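Local coordinates for SusD superfamily protein (PDB 3HDX) that probably binds polysaccharide at the bacterial outer membrane, as a SusD-family partner in carbohydrate uptake, at residues A[241-247]-A[337-341]; A[301-305]-A[421-425]. All blocks are in the same frame, centred on the assembly; numbering follows the deposited sequence. Where two conformers were deposited one is given.

Contact 1 of 2, residues A[241-247]-A[337-341]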
loop_
_atom_site.group_PDB
_atom_site.type_symbol
_atom_site.label_atom_id
_atom_site.label_comp_id
_atom_site.label_asym_id
_atom_site.label_seq_id
_atom_site.Cartn_x
_atom_site.Cartn_y
_atom_site.Cartn_z
ATOM N N THR A 241 -4.496 -11.600 11.780
ATOM C CA THR A 241 -5.936 -11.389 11.774
ATOM C C THR A 241 -6.554 -10.977 13.109
ATOM O O THR A 241 -7.721 -10.568 13.137
ATOM C CB THR A 241 -6.626 -12.692 11.273
ATOM O OG1 THR A 241 -6.316 -13.793 12.152
ATOM C CG2 THR A 241 -6.201 -13.017 9.856
ATOM N N SER A 242 -5.778 -11.061 14.195
ATOM C CA SER A 242 -6.269 -10.729 15.519
ATOM C C SER A 242 -6.701 -9.281 15.639
ATOM O O SER A 242 -6.134 -8.377 15.018
ATOM C CB SER A 242 -5.144 -10.922 16.555
ATOM O OG SER A 242 -5.557 -10.530 17.838
ATOM N N GLU A 243 -7.626 -9.056 16.569
ATOM C CA GLU A 243 -8.128 -7.731 16.923
ATOM C C GLU A 243 -6.993 -6.843 17.497
ATOM O O GLU A 243 -7.083 -5.621 17.501
ATOM C CB GLU A 243 -9.277 -7.879 17.943
ATOM C CG GLU A 243 -10.551 -8.562 17.404
ATOM C CD GLU A 243 -10.619 -10.125 17.414
ATOM O OE1 GLU A 243 -9.572 -10.843 17.596
ATOM O OE2 GLU A 243 -11.771 -10.610 17.191
ATOM N N THR A 244 -5.933 -7.479 18.020
ATOM C CA THR A 244 -4.741 -6.799 18.566
ATOM C C THR A 244 -3.476 -7.211 17.798
ATOM O O THR A 244 -2.354 -7.082 18.291
ATOM C CB THR A 244 -4.584 -7.022 20.079
ATOM O OG1 THR A 244 -4.558 -8.422 20.353
ATOM C CG2 THR A 244 -5.754 -6.330 20.810
ATOM N N GLY A 245 -3.674 -7.675 16.558
ATOM C CA GLY A 245 -2.593 -8.102 15.718
ATOM C C GLY A 245 -2.075 -7.002 14.816
ATOM O O GLY A 245 -2.197 -5.801 15.115
ATOM N N LEU A 246 -1.544 -7.414 13.669
ATOM C CA LEU A 246 -0.815 -6.511 12.762
ATOM C C LEU A 246 -1.528 -5.215 12.388
ATOM O O LEU A 246 -0.884 -4.190 12.242
ATOM C CB LEU A 246 -0.410 -7.259 11.489
ATOM C CG LEU A 246 0.599 -6.562 10.582
ATOM C CD1 LEU A 246 1.986 -6.491 11.253
ATOM C CD2 LEU A 246 0.678 -7.208 9.184
ATOM N N PHE A 247 -2.854 -5.272 12.228
ATOM C CA PHE A 247 -3.630 -4.117 11.818
ATOM C C PHE A 247 -3.965 -3.172 12.979
ATOM O O PHE A 247 -4.505 -2.090 12.741
ATOM C CB PHE A 247 -4.856 -4.561 11.027
ATOM C CG PHE A 247 -4.487 -5.235 9.744
ATOM C CD1 PHE A 247 -4.087 -4.492 8.646
ATOM C CD2 PHE A 247 -4.444 -6.616 9.651
ATOM C CE1 PHE A 247 -3.703 -5.121 7.455
ATOM C CE2 PHE A 247 -4.044 -7.259 8.480
ATOM C CZ PHE A 247 -3.659 -6.503 7.387
ATOM N N LYS A 337 -11.011 -10.840 7.937
ATOM C CA LYS A 337 -9.561 -10.810 8.138
ATOM C C LYS A 337 -9.112 -9.604 8.973
ATOM O O LYS A 337 -8.305 -9.739 9.881
ATOM C CB LYS A 337 -8.860 -10.783 6.782
ATOM C CG LYS A 337 -7.366 -10.697 6.826
ATOM C CD LYS A 337 -6.797 -10.481 5.453
ATOM C CE LYS A 337 -5.277 -10.315 5.493
ATOM N NZ LYS A 337 -4.624 -10.318 4.118
ATOM N N ILE A 338 -9.600 -8.432 8.578
ATOM C CA ILE A 338 -9.250 -7.140 9.173
ATOM C C ILE A 338 -10.478 -6.711 9.980
ATOM O O ILE A 338 -11.580 -6.499 9.424
ATOM C CB ILE A 338 -8.833 -6.102 8.092
ATOM C CG1 ILE A 338 -7.719 -6.686 7.201
ATOM C CG2 ILE A 338 -8.455 -4.781 8.774
ATOM C CD1 ILE A 338 -7.096 -5.738 6.198
ATOM N N LYS A 339 -10.293 -6.599 11.288
ATOM C CA LYS A 339 -11.417 -6.393 12.246
ATOM C C LYS A 339 -10.979 -5.670 13.541
ATOM O O LYS A 339 -11.078 -6.186 14.672
ATOM C CB LYS A 339 -12.111 -7.742 12.514
ATOM C CG LYS A 339 -11.203 -8.855 12.974
ATOM C CD LYS A 339 -11.974 -10.147 13.306
ATOM C CE LYS A 339 -11.045 -11.264 13.663
ATOM N NZ LYS A 339 -10.169 -11.618 12.505
ATOM N N ILE A 340 -10.454 -4.466 13.342
ATOM C CA ILE A 340 -9.941 -3.626 14.433
ATOM C C ILE A 340 -11.105 -2.696 14.833
ATOM O O ILE A 340 -11.288 -1.589 14.301
ATOM C CB ILE A 340 -8.676 -2.865 14.020
ATOM C CG1 ILE A 340 -7.643 -3.800 13.379
ATOM C CG2 ILE A 340 -8.080 -2.190 15.232
ATOM C CD1 ILE A 340 -7.243 -5.050 14.222
ATOM N N ILE A 341 -11.934 -3.196 15.750
ATOM C CA ILE A 341 -13.205 -2.520 16.109
ATOM C C ILE A 341 -13.094 -1.808 17.461
ATOM O O ILE A 341 -12.794 -2.462 18.450
ATOM C CB ILE A 341 -14.367 -3.544 16.127
ATOM C CG1 ILE A 341 -14.477 -4.316 14.799
ATOM C CG2 ILE A 341 -15.737 -2.828 16.451
ATOM C CD1 ILE A 341 -15.423 -5.545 14.849
HETATM O O HOH W 1 -7.751 -7.800 12.108
HETATM O O HOH W 2 -8.809 -13.780 13.986
#

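Contact 2 of 2, residues A[301-305]-A[421-425]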
loop_
_atom_site.group_PDB
_atom_site.type_symbol
_atom_site.label_atom_id
_atom_site.label_comp_id
_atom_site.label_asym_id
_atom_site.label_seq_id
_atom_site.Cartn_x
_atom_site.Cartn_y
_atom_site.Cartn_z
ATOM N N PHE A 301 -13.708 -20.820 -2.918
ATOM C CA PHE A 301 -13.343 -22.181 -3.308
ATOM C C PHE A 301 -12.527 -22.234 -4.576
ATOM O O PHE A 301 -11.850 -23.227 -4.785
ATOM C CB PHE A 301 -14.554 -23.118 -3.284
ATOM C CG PHE A 301 -15.096 -23.316 -1.892
ATOM C CD1 PHE A 301 -14.318 -23.924 -0.919
ATOM C CD2 PHE A 301 -16.379 -22.939 -1.545
ATOM C CE1 PHE A 301 -14.806 -24.125 0.374
ATOM C CE2 PHE A 301 -16.867 -23.140 -0.232
ATOM C CZ PHE A 301 -16.066 -23.714 0.716
ATOM N N SER A 302 -12.558 -21.168 -5.381
ATOM C CA SER A 302 -11.747 -21.081 -6.599
ATOM C C SER A 302 -10.320 -20.627 -6.252
ATOM O O SER A 302 -9.339 -21.125 -6.801
ATOM C CB SER A 302 -12.371 -20.079 -7.598
ATOM O OG SER A 302 -13.622 -20.535 -8.076
ATOM N N ILE A 303 -10.218 -19.673 -5.328
ATOM C CA ILE A 303 -8.941 -19.041 -4.946
ATOM C C ILE A 303 -8.115 -19.871 -3.991
ATOM O O ILE A 303 -6.899 -19.975 -4.168
ATOM C CB ILE A 303 -9.200 -17.642 -4.326
ATOM C CG1 ILE A 303 -9.818 -16.720 -5.410
ATOM C CG2 ILE A 303 -7.881 -17.045 -3.803
ATOM C CD1 ILE A 303 -10.382 -15.413 -4.899
ATOM N N PHE A 304 -8.786 -20.425 -2.970
ATOM C CA PHE A 304 -8.146 -21.272 -1.964
ATOM C C PHE A 304 -8.446 -22.696 -2.382
ATOM O O PHE A 304 -9.589 -23.147 -2.269
ATOM C CB PHE A 304 -8.696 -20.952 -0.582
ATOM C CG PHE A 304 -8.384 -19.565 -0.127
ATOM C CD1 PHE A 304 -7.161 -19.289 0.499
ATOM C CD2 PHE A 304 -9.302 -18.522 -0.293
ATOM C CE1 PHE A 304 -6.853 -18.037 0.938
ATOM C CE2 PHE A 304 -8.979 -17.237 0.118
ATOM C CZ PHE A 304 -7.751 -16.999 0.779
ATOM N N THR A 305 -7.393 -23.376 -2.846
ATOM C CA THR A 305 -7.507 -24.690 -3.467
ATOM C C THR A 305 -7.146 -25.845 -2.552
ATOM O O THR A 305 -7.314 -26.996 -2.949
ATOM C CB THR A 305 -6.591 -24.762 -4.713
ATOM O OG1 THR A 305 -5.201 -24.574 -4.341
ATOM C CG2 THR A 305 -6.979 -23.619 -5.728
ATOM N N ARG A 421 -2.390 -13.135 -4.110
ATOM C CA ARG A 421 -3.851 -12.987 -4.114
ATOM C C ARG A 421 -4.409 -13.458 -2.772
ATOM O O ARG A 421 -5.265 -12.810 -2.212
ATOM C CB ARG A 421 -4.443 -13.791 -5.243
ATOM C CG ARG A 421 -5.941 -13.649 -5.500
ATOM C CD ARG A 421 -6.298 -14.555 -6.654
ATOM N NE ARG A 421 -7.654 -14.321 -7.186
ATOM C CZ ARG A 421 -8.188 -15.024 -8.171
ATOM N NH1 ARG A 421 -7.521 -16.012 -8.758
ATOM N NH2 ARG A 421 -9.403 -14.697 -8.629
ATOM N N ARG A 422 -3.921 -14.605 -2.310
ATOM C CA ARG A 422 -4.308 -15.134 -1.021
ATOM C C ARG A 422 -3.756 -14.348 0.177
ATOM O O ARG A 422 -4.494 -13.960 1.083
ATOM C CB ARG A 422 -3.914 -16.617 -0.918
ATOM C CG ARG A 422 -4.688 -17.508 -1.846
ATOM C CD ARG A 422 -4.388 -18.954 -1.630
ATOM N NE ARG A 422 -3.091 -19.320 -2.170
ATOM C CZ ARG A 422 -2.850 -19.835 -3.379
ATOM N NH1 ARG A 422 -3.822 -20.079 -4.242
ATOM N NH2 ARG A 422 -1.604 -20.123 -3.714
ATOM N N GLU A 423 -2.453 -14.133 0.174
ATOM C CA GLU A 423 -1.791 -13.540 1.320
ATOM C C GLU A 423 -2.121 -12.108 1.573
ATOM O O GLU A 423 -2.337 -11.734 2.719
ATOM C CB GLU A 423 -0.259 -13.708 1.163
ATOM C CG GLU A 423 0.553 -13.212 2.333
ATOM C CD GLU A 423 0.223 -13.914 3.666
ATOM O OE1 GLU A 423 -0.223 -15.078 3.623
ATOM O OE2 GLU A 423 0.494 -13.293 4.740
ATOM N N LEU A 424 -2.224 -11.330 0.506
ATOM C CA LEU A 424 -2.403 -9.895 0.615
ATOM C C LEU A 424 -3.847 -9.447 0.386
ATOM O O LEU A 424 -4.128 -8.237 0.230
ATOM C CB LEU A 424 -1.428 -9.177 -0.343
ATOM C CG LEU A 424 0.061 -9.559 -0.210
ATOM C CD1 LEU A 424 0.919 -8.981 -1.355
ATOM C CD2 LEU A 424 0.603 -9.088 1.145
HETATM N N MSE A 425 -4.783 -10.387 0.416
HETATM C CA MSE A 425 -6.207 -10.085 0.201
HETATM C C MSE A 425 -6.669 -9.009 1.203
HETATM O O MSE A 425 -6.443 -9.135 2.406
HETATM C CB MSE A 425 -7.014 -11.380 0.348
HETATM C CG MSE A 425 -8.498 -11.243 -0.014
HETATM SE SE MSE A 425 -9.381 -12.956 -0.055
HETATM C CE MSE A 425 -8.723 -13.716 -1.682
#

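Contact 1 of 2, residues A[241-247]-A[337-341]
Thr241 and Lys337 approach to 5.2 Å between their CA atoms, and Glu243 and Ile340 are about as near, so the two loops run side by side without strand pairing. Ser242 leaves the helix that ends at Thr241 and starts a type I beta turn, closed by the bond from Gly245 N to Ser242 O. Its hydroxyl, OG, accepts from Thr244 N 3.1 Å away, an ST turn that ties the bend again.

The direct polar link is made by Lys339, whose NZ donates to Thr241 O at 2.7 Å from above the carbonyl plane. The long chain runs straight and then bends at its last torsion (chi4 -63°), which brings the ammonium round to that oxygen. Ser336 O and a water also engage the ammonium; this water donates to Thr241 OG1, itself bonded to Ile237 O one helical turn earlier. Another water accepts from Lys339 N and probably donates to Thr241 O. Replacing Lys339 with a leucine would probably leave Thr241 O without its ammonium donor. Glu243 crosses the lysine chain at a slant; in one of its two conformers OE2 is 3.7 Å from CE of Lys339, a doubtful contact in which the charged atoms do not meet.

The apolar half centres on Phe247. The extended end of Ile338 lays CD1 over one ring face, 3.8 Å from the centroid and 19° off the normal, a CH-pi contact, while its CG2 nears ring atom CG. Ile340 sets CG1 against Phe247 CB at 3.7 Å, and its CD1 reaches the turn carbonyls of Ser242 and Glu243. Within this SusD-family protein the contact is a loop-to-loop junction: a type I turn, braced by an ST turn, after helix 237-241 is fastened to the connection following strand 334-335 by the Lys339 ammonium and an aliphatic-aromatic cluster.

Contact 2 of 2, residues A[301-305]-A[421-425]
Ile303 and Arg422 carry the hydrogen bond of this contact: Arg422 NH1 donates to Ile303 O at 3.1 Å with an N-H...O angle of 156°. The carbonyl points almost straight at the nitrogen and Ile303 O lies in the guanidinium plane, so the arginine meets it edge-on. A bend at chi3 (-75°) turns the guanidinium aside after its methylenes have passed the phenylalanine. Arginine suits the place because its several N-H groups can serve partners on different sides: NH1 takes the carbonyl at the end of helix 297-303, while NH2 forms salt bridges with Glu419 and Glu415.

Packing of an aliphatic group against the face of a guanidinium comes next. Ile303 CG1 sits over the centre of the Arg421 guanidinium, 3.6 Å from CZ, leaving the N-H edges available to Asp45 and Glu418, which hold the group by salt bridges. An isoleucine fits here since its two branches serve two arginines: CG2 lies 3.8 Å from CG of Arg422, whose chain slides past in the opposite direction.

The remaining contacts are apolar or aromatic. Phe304 CD1 approaches Arg422 CD to 3.5 Å, so the methylenes rather than the charge lie against the ring, obliquely. Met425, present as selenomethionine and bent at its last torsion, reaches Ile303 tip to tip, its CE 4.0 Å from CD1, and the same methyl is as near Phe304 CE2. Its selenium stands at the edge of the Phe304 ring, 5.5 Å from the centroid, a Met-aromatic contact.

Together these side chains join the C-terminal ends of helices 297-303 and 409-423, a buried helix-end junction in which arginine methylenes supply apolar surface while the salt bridges of their guanidinium groups run to acidic residues outside the two segments.

Overall arrangement
The centres of contacts 1 and 2 lie 19 Å apart, yet the two are joined directly through Lys337. From the loop 337-341 its extended chain carries NZ to the end of helix 409-423, where it probably hydrogen-bonds to Met425 O at 2.8 Å and to Glu423 O at 3.0 Å; Glu427 adds a salt bridge. Tyr324 is a further common neighbour, its hydroxyl bonding both Lys337 NZ and Arg422 O. Their segments alternate along the sequence. Both contacts are buried, and their centres lie about 17 and 18 Å from the centre of the chain. A 1,2-ethanediol, probably from crystallisation, lies about 4 Å from the Arg421 side chain.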